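Local coordinates for hypothetical protein AQ_1575 (Aquifex aeolicus, PDB 1LFP) that probably takes part in regulating transcription, perhaps by binding DNA, as a member of the TACO1 family, at residues G89-G94 with I219-A224; V97-T102 with N223-L228. All coordinates share one frame; numbering follows the deposited sequence.

Interaction 1: residues G89-G94 with I219-A224; sequences GYAPGG and IKLLNA
Where the hairpin of strands 83-91 and 95-103 turns over, its Ala91 and Pro92 meet Leu221 of helix 212-226, which packs against one face of the mixed sheet. The nearest CA atoms, Ala91 CA and Leu221 CA, are 7.2 Å apart, and on the helix side a single methyl, CD1 of Leu221, makes the contact. Leu221 CD1 reaches Ala91 CB at 3.8 Å and sits almost as close, 3.9 Å, to Ala91 CA, so it lies against the alanine's flank. The same methyl touches the proline ring at CD, with Leu221 CD1 and Pro92 CD 3.9 Å apart. In Leu221 CG is roughly anti to the backbone N (chi1 -150°) and CD1 anti to CA (chi2 169°), which carries CD1 out from the helix. Ala91 directs its methyl at the helix, whereas Tyr90, one residue earlier, points away from it and hydrogen-bonds through its hydroxyl to the backbone of Cys129. Beyond Pro92 the chain turns back, and Gly94 N makes a weak hydrogen bond to Ala91 O. Val116 and Phe117 of helix 106-119 also touch Leu221, while Pro92 rests on Thr214 and Lys217 one to two turns earlier in helix 212-226. About 98 Å² is buried between 89-94 and 219-224. The attachment is wholly apolar: it depends on shape and on excluding water, with Leu221 CD1 the shared meeting point of both hairpin residues.

Interaction 2: residues V97-T102 with N223-L228; sequences VMVLAT and NALEEL
Val97 opens the run on strand 95-103, aiming its side chain at Leu225 near the C-terminal end of helix 212-226. Its CG1, anti to the backbone N (chi1 -177°), is the branch that meets the helix, with Val97 CG1 and Leu225 CD1 4.2 Å apart, a loose van der Waals contact. Phe117 of helix 106-119 packs on the same valine. Met98, a selenomethionine, then points away from the helix, as the alternation of a strand requires, and its backbone is hydrogen-bonded to Ile235 of strand 231-239. Val99 returns to the helix side and makes the closer approach: Val99 CG2 lies 3.8 Å from Leu225 CD1, and the nearest CA atoms are Val99 CA and Leu225 CA, 7.9 Å apart. In both valines CG1 is anti to the backbone N, yet different branches do the touching, CG1 in Val97 and CG2 in Val99. The leucine methyl thus reaches two side chains on one face of the strand, two residues apart. Leu225 chi2, near anti at 163°, carries CD1 outward from the helix to meet them. Val113 and Val116 of helix 106-119 and Val234 of strand 231-239 also pack on Leu225, which is buried. Nothing polar joins the two segments. Strand 95-103 is an inner strand of the mixed sheet, lying between 83-91 and 231-239. Helix 212-226 links the parallel neighbours 207-208 and 231-239, and Leu225 packing on the valines is the helix-on-sheet layering of such a beta-alpha-beta crossover.

Interactions 1 and 2 are successive footholds of helix 212-226 on one sheet, their centres about 10 Å apart. Leu221 and Leu225, one turn apart, serve them in order: the first meets the hairpin's turn end, the second the side chains of strand 95-103. The strands themselves are paired, with Gly89 O and Val97 N 2.8 Å apart in a probable hydrogen bond. Side chains pack between the sites too: Ala91 CB lies 4.1 Å from Val97 CG2, and Leu222 CD2 is 4.0 Å from Val97 CG1. Helix 106-119 touches both leucines through Val116, so the two contacts belong to one apolar layer between helices and sheet.

Interaction 1: residues G89-G94 with I219-A224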
ATOM      1  N   GLY A  89       1.637 -10.219  12.063  1.00 16.38           N
ATOM      2  CA  GLY A  89       2.082 -10.183  13.433  1.00 16.55           C
ATOM      3  C   GLY A  89       1.251  -9.210  14.245  1.00 17.57           C
ATOM      4  O   GLY A  89       0.218  -8.643  13.772  1.00 14.52           O
ATOM      5  N   TYR A  90       1.697  -8.998  15.477  1.00 18.83           N
ATOM      6  CA  TYR A  90       0.965  -8.130  16.389  1.00 16.68           C
ATOM      7  C   TYR A  90       1.842  -7.030  16.947  1.00 18.98           C
ATOM      8  O   TYR A  90       3.031  -7.238  17.222  1.00 22.19           O
ATOM      9  CB  TYR A  90       0.405  -8.968  17.550  1.00 17.58           C
ATOM     10  CG  TYR A  90      -0.808  -9.793  17.203  1.00 16.97           C
ATOM     11  CD1 TYR A  90      -2.098  -9.288  17.373  1.00 20.36           C
ATOM     12  CD2 TYR A  90      -0.674 -11.051  16.603  1.00 19.08           C
ATOM     13  CE1 TYR A  90      -3.215 -10.001  16.960  1.00 19.79           C
ATOM     14  CE2 TYR A  90      -1.774 -11.763  16.184  1.00 18.24           C
ATOM     15  CZ  TYR A  90      -3.050 -11.247  16.359  1.00 24.18           C
ATOM     16  OH  TYR A  90      -4.150 -11.995  15.959  1.00 25.01           O
ATOM     17  N   ALA A  91       1.252  -5.853  17.078  1.00 20.39           N
ATOM     18  CA  ALA A  91       1.931  -4.697  17.652  1.00 22.53           C
ATOM     19  C   ALA A  91       1.384  -4.590  19.066  1.00 25.20           C
ATOM     20  O   ALA A  91       0.428  -5.277  19.431  1.00 25.83           O
ATOM     21  CB  ALA A  91       1.577  -3.441  16.869  1.00 23.94           C
ATOM     22  N   PRO A  92       1.967  -3.716  19.886  1.00 28.71           N
ATOM     23  CA  PRO A  92       1.463  -3.587  21.254  1.00 29.24           C
ATOM     24  C   PRO A  92       0.011  -3.141  21.346  1.00 29.01           C
ATOM     25  O   PRO A  92      -0.464  -2.372  20.518  1.00 29.45           O
ATOM     26  CB  PRO A  92       2.446  -2.601  21.899  1.00 34.71           C
ATOM     27  CG  PRO A  92       3.161  -1.960  20.752  1.00 34.90           C
ATOM     28  CD  PRO A  92       3.264  -3.035  19.729  1.00 34.27           C
ATOM     29  N   GLY A  93      -0.714  -3.652  22.335  1.00 33.62           N
ATOM     30  CA  GLY A  93      -2.111  -3.272  22.461  1.00 33.26           C
ATOM     31  C   GLY A  93      -3.006  -4.232  21.696  1.00 32.40           C
ATOM     32  O   GLY A  93      -4.187  -3.963  21.493  1.00 35.19           O
ATOM     33  N   GLY A  94      -2.426  -5.340  21.247  1.00 28.09           N
ATOM     34  CA  GLY A  94      -3.192  -6.351  20.528  1.00 26.22           C
ATOM     35  C   GLY A  94      -3.608  -5.980  19.108  1.00 24.35           C
ATOM     36  O   GLY A  94      -4.557  -6.566  18.542  1.00 22.19           O
ATOM     37  N   ILE A 219       2.464   3.101  16.348  1.00 23.46           N
ATOM     38  CA  ILE A 219       2.820   3.979  15.235  1.00 24.76           C
ATOM     39  C   ILE A 219       4.292   3.917  14.864  1.00 25.02           C
ATOM     40  O   ILE A 219       4.636   3.959  13.695  1.00 24.99           O
ATOM     41  CB  ILE A 219       2.422   5.465  15.534  1.00 35.03           C
ATOM     42  CG1 ILE A 219       0.908   5.578  15.691  1.00 38.49           C
ATOM     43  CG2 ILE A 219       2.896   6.367  14.426  1.00 37.07           C
ATOM     44  CD1 ILE A 219       0.422   6.974  16.029  1.00 38.49           C
ATOM     45  N   LYS A 220       5.178   3.827  15.846  1.00 26.78           N
ATOM     46  CA  LYS A 220       6.594   3.750  15.523  1.00 26.58           C
ATOM     47  C   LYS A 220       6.905   2.435  14.818  1.00 23.56           C
ATOM     48  O   LYS A 220       7.743   2.364  13.916  1.00 24.17           O
ATOM     49  CB  LYS A 220       7.435   3.873  16.793  1.00 37.99           C
ATOM     50  CG  LYS A 220       7.557   5.306  17.305  1.00 43.91           C
ATOM     51  CD  LYS A 220       8.575   5.399  18.438  1.00 46.42           C
ATOM     52  CE  LYS A 220       8.807   6.841  18.866  1.00 50.88           C
ATOM     53  NZ  LYS A 220       7.525   7.508  19.225  1.00 53.42           N
ATOM     54  N   LEU A 221       6.228   1.389  15.239  1.00 22.89           N
ATOM     55  CA  LEU A 221       6.449   0.088  14.639  1.00 22.01           C
ATOM     56  C   LEU A 221       6.069   0.145  13.166  1.00 21.02           C
ATOM     57  O   LEU A 221       6.855  -0.250  12.303  1.00 22.38           O
ATOM     58  CB  LEU A 221       5.599  -0.960  15.368  1.00 22.17           C
ATOM     59  CG  LEU A 221       6.151  -2.369  15.399  1.00 26.70           C
ATOM     60  CD1 LEU A 221       5.330  -3.201  16.387  1.00 25.12           C
ATOM     61  CD2 LEU A 221       6.115  -2.965  14.006  1.00 25.13           C
ATOM     62  N   LEU A 222       4.867   0.639  12.897  1.00 21.90           N
ATOM     63  CA  LEU A 222       4.357   0.741  11.537  1.00 21.34           C
ATOM     64  C   LEU A 222       5.274   1.613  10.687  1.00 22.05           C
ATOM     65  O   LEU A 222       5.579   1.266   9.552  1.00 21.96           O
ATOM     66  CB  LEU A 222       2.931   1.303  11.545  1.00 20.03           C
ATOM     67  CG  LEU A 222       1.887   0.506  12.348  1.00 20.32           C
ATOM     68  CD1 LEU A 222       0.480   0.990  12.033  1.00 21.53           C
ATOM     69  CD2 LEU A 222       2.035  -1.013  11.967  1.00 22.88           C
ATOM     70  N   ASN A 223       5.702   2.752  11.243  1.00 22.55           N
ATOM     71  CA  ASN A 223       6.605   3.657  10.526  1.00 22.81           C
ATOM     72  C   ASN A 223       7.926   2.951  10.219  1.00 22.97           C
ATOM     73  O   ASN A 223       8.503   3.152   9.152  1.00 25.08           O
ATOM     74  CB  ASN A 223       6.950   4.878  11.379  1.00 29.24           C
ATOM     75  CG  ASN A 223       5.820   5.859  11.497  1.00 29.61           C
ATOM     76  OD1 ASN A 223       5.812   6.698  12.408  1.00 35.90           O
ATOM     77  ND2 ASN A 223       4.856   5.780  10.584  1.00 30.66           N
ATOM     78  N   ALA A 224       8.398   2.143  11.168  1.00 22.54           N
ATOM     79  CA  ALA A 224       9.658   1.437  11.006  1.00 24.91           C
ATOM     80  C   ALA A 224       9.511   0.412   9.880  1.00 26.81           C
ATOM     81  O   ALA A 224      10.418   0.248   9.051  1.00 28.41           O
ATOM     82  CB  ALA A 224      10.058   0.775  12.326  1.00 19.56           C
TER

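Interaction 2: residues V97-T102 with N223-L228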
ATOM      1  N   VAL A  97      -1.326  -6.689  12.441  1.00 15.50           N
ATOM      2  CA  VAL A  97      -0.588  -6.023  11.373  1.00 12.31           C
ATOM      3  C   VAL A  97      -0.304  -6.967  10.209  1.00 13.22           C
ATOM      4  O   VAL A  97       0.142  -8.093  10.442  1.00 15.23           O
ATOM      5  CB  VAL A  97       0.812  -5.537  11.875  1.00 17.71           C
ATOM      6  CG1 VAL A  97       1.520  -4.786  10.765  1.00 18.21           C
ATOM      7  CG2 VAL A  97       0.661  -4.625  13.087  1.00 20.26           C
HETATM    8  N   MSE A  98      -0.571  -6.516   8.985  1.00 12.35           N
HETATM    9  CA  MSE A  98      -0.184  -7.353   7.823  1.00 13.07           C
HETATM   10  C   MSE A  98       0.872  -6.510   7.107  1.00 14.34           C
HETATM   11  O   MSE A  98       0.784  -5.290   7.038  1.00 14.78           O
HETATM   12  CB  MSE A  98      -1.355  -7.629   6.888  1.00 11.02           C
HETATM   13  CG  MSE A  98      -2.353  -8.710   7.426  1.00 14.10           C
HETATM   14 SE   MSE A  98      -3.821  -9.058   6.398  1.00  8.38          SE
HETATM   15  CE  MSE A  98      -4.262  -7.411   6.201  1.00 25.45           C
ATOM     16  N   VAL A  99       1.883  -7.163   6.550  1.00 12.65           N
ATOM     17  CA  VAL A  99       2.938  -6.438   5.873  1.00 14.26           C
ATOM     18  C   VAL A  99       3.076  -7.083   4.527  1.00 15.94           C
ATOM     19  O   VAL A  99       3.225  -8.284   4.481  1.00 14.88           O
ATOM     20  CB  VAL A  99       4.272  -6.584   6.622  1.00 13.60           C
ATOM     21  CG1 VAL A  99       5.412  -5.921   5.817  1.00 15.85           C
ATOM     22  CG2 VAL A  99       4.124  -5.951   8.025  1.00 19.04           C
ATOM     23  N   LEU A 100       2.976  -6.299   3.458  1.00 17.12           N
ATOM     24  CA  LEU A 100       3.096  -6.822   2.106  1.00 15.93           C
ATOM     25  C   LEU A 100       4.502  -6.420   1.647  1.00 17.59           C
ATOM     26  O   LEU A 100       4.839  -5.241   1.585  1.00 16.36           O
ATOM     27  CB  LEU A 100       1.992  -6.206   1.240  1.00 18.11           C
ATOM     28  CG  LEU A 100       0.602  -6.866   1.227  1.00 23.39           C
ATOM     29  CD1 LEU A 100       0.105  -7.253   2.629  1.00 23.24           C
ATOM     30  CD2 LEU A 100      -0.352  -5.958   0.465  1.00 20.04           C
ATOM     31  N   ALA A 101       5.349  -7.416   1.401  1.00 18.14           N
ATOM     32  CA  ALA A 101       6.716  -7.138   1.006  1.00 18.23           C
ATOM     33  C   ALA A 101       7.037  -7.761  -0.353  1.00 23.14           C
ATOM     34  O   ALA A 101       6.354  -8.675  -0.805  1.00 20.39           O
ATOM     35  CB  ALA A 101       7.657  -7.666   2.074  1.00 17.38           C
ATOM     36  N   THR A 102       8.032  -7.192  -1.040  1.00 24.93           N
ATOM     37  CA  THR A 102       8.476  -7.714  -2.340  1.00 25.90           C
ATOM     38  C   THR A 102       9.971  -7.751  -2.121  1.00 29.04           C
ATOM     39  O   THR A 102      10.610  -6.696  -2.039  1.00 28.80           O
ATOM     40  CB  THR A 102       8.117  -6.771  -3.520  1.00 27.14           C
ATOM     41  OG1 THR A 102       6.692  -6.622  -3.617  1.00 27.41           O
ATOM     42  CG2 THR A 102       8.637  -7.364  -4.838  1.00 28.76           C
ATOM     43  N   ASN A 223       5.702   2.752  11.243  1.00 22.55           N
ATOM     44  CA  ASN A 223       6.605   3.657  10.526  1.00 22.81           C
ATOM     45  C   ASN A 223       7.926   2.951  10.219  1.00 22.97           C
ATOM     46  O   ASN A 223       8.503   3.152   9.152  1.00 25.08           O
ATOM     47  CB  ASN A 223       6.950   4.878  11.379  1.00 29.24           C
ATOM     48  CG  ASN A 223       5.820   5.859  11.497  1.00 29.61           C
ATOM     49  OD1 ASN A 223       5.812   6.698  12.408  1.00 35.90           O
ATOM     50  ND2 ASN A 223       4.856   5.780  10.584  1.00 30.66           N
ATOM     51  N   ALA A 224       8.398   2.143  11.168  1.00 22.54           N
ATOM     52  CA  ALA A 224       9.658   1.437  11.006  1.00 24.91           C
ATOM     53  C   ALA A 224       9.511   0.412   9.880  1.00 26.81           C
ATOM     54  O   ALA A 224      10.418   0.248   9.051  1.00 28.41           O
ATOM     55  CB  ALA A 224      10.058   0.775  12.326  1.00 19.56           C
ATOM     56  N   LEU A 225       8.368  -0.271   9.818  1.00 24.77           N
ATOM     57  CA  LEU A 225       8.184  -1.240   8.735  1.00 26.81           C
ATOM     58  C   LEU A 225       8.175  -0.541   7.371  1.00 30.08           C
ATOM     59  O   LEU A 225       8.687  -1.065   6.377  1.00 28.08           O
ATOM     60  CB  LEU A 225       6.881  -2.014   8.928  1.00 26.33           C
ATOM     61  CG  LEU A 225       6.881  -2.917  10.163  1.00 24.78           C
ATOM     62  CD1 LEU A 225       5.441  -3.306  10.493  1.00 23.81           C
ATOM     63  CD2 LEU A 225       7.750  -4.162   9.899  1.00 21.75           C
ATOM     64  N   GLU A 226       7.589   0.648   7.333  1.00 28.46           N
ATOM     65  CA  GLU A 226       7.509   1.414   6.095  1.00 33.31           C
ATOM     66  C   GLU A 226       8.902   1.817   5.605  1.00 33.43           C
ATOM     67  O   GLU A 226       9.131   1.983   4.400  1.00 35.23           O
ATOM     68  CB  GLU A 226       6.652   2.671   6.326  1.00 48.94           C
ATOM     69  CG  GLU A 226       6.331   3.442   5.057  1.00 54.72           C
ATOM     70  CD  GLU A 226       5.448   2.646   4.119  1.00 56.77           C
ATOM     71  OE1 GLU A 226       4.271   2.411   4.478  1.00 58.16           O
ATOM     72  OE2 GLU A 226       5.933   2.251   3.035  1.00 58.21           O
ATOM     73  N   GLU A 227       9.845   1.955   6.529  1.00 49.20           N
ATOM     74  CA  GLU A 227      11.189   2.361   6.152  1.00 48.92           C
ATOM     75  C   GLU A 227      12.038   1.270   5.523  1.00 48.49           C
ATOM     76  O   GLU A 227      13.198   1.505   5.177  1.00 49.31           O
ATOM     77  CB  GLU A 227      11.917   2.971   7.352  1.00 46.39           C
ATOM     78  CG  GLU A 227      11.345   4.330   7.750  1.00 50.94           C
ATOM     79  CD  GLU A 227      11.394   5.338   6.610  1.00 53.07           C
ATOM     80  OE1 GLU A 227      12.512   5.692   6.172  1.00 54.09           O
ATOM     81  OE2 GLU A 227      10.316   5.774   6.149  1.00 54.90           O
ATOM     82  N   LEU A 228      11.468   0.077   5.378  1.00 31.71           N
ATOM     83  CA  LEU A 228      12.188  -1.014   4.762  1.00 29.53           C
ATOM     84  C   LEU A 228      11.884  -0.978   3.276  1.00 27.47           C
ATOM     85  O   LEU A 228      10.714  -0.856   2.846  1.00 24.39           O
ATOM     86  CB  LEU A 228      11.757  -2.369   5.355  1.00 33.95           C
ATOM     87  CG  LEU A 228      11.926  -2.518   6.867  1.00 34.29           C
ATOM     88  CD1 LEU A 228      11.457  -3.904   7.303  1.00 33.19           C
ATOM     89  CD2 LEU A 228      13.377  -2.290   7.254  1.00 32.92           C
TER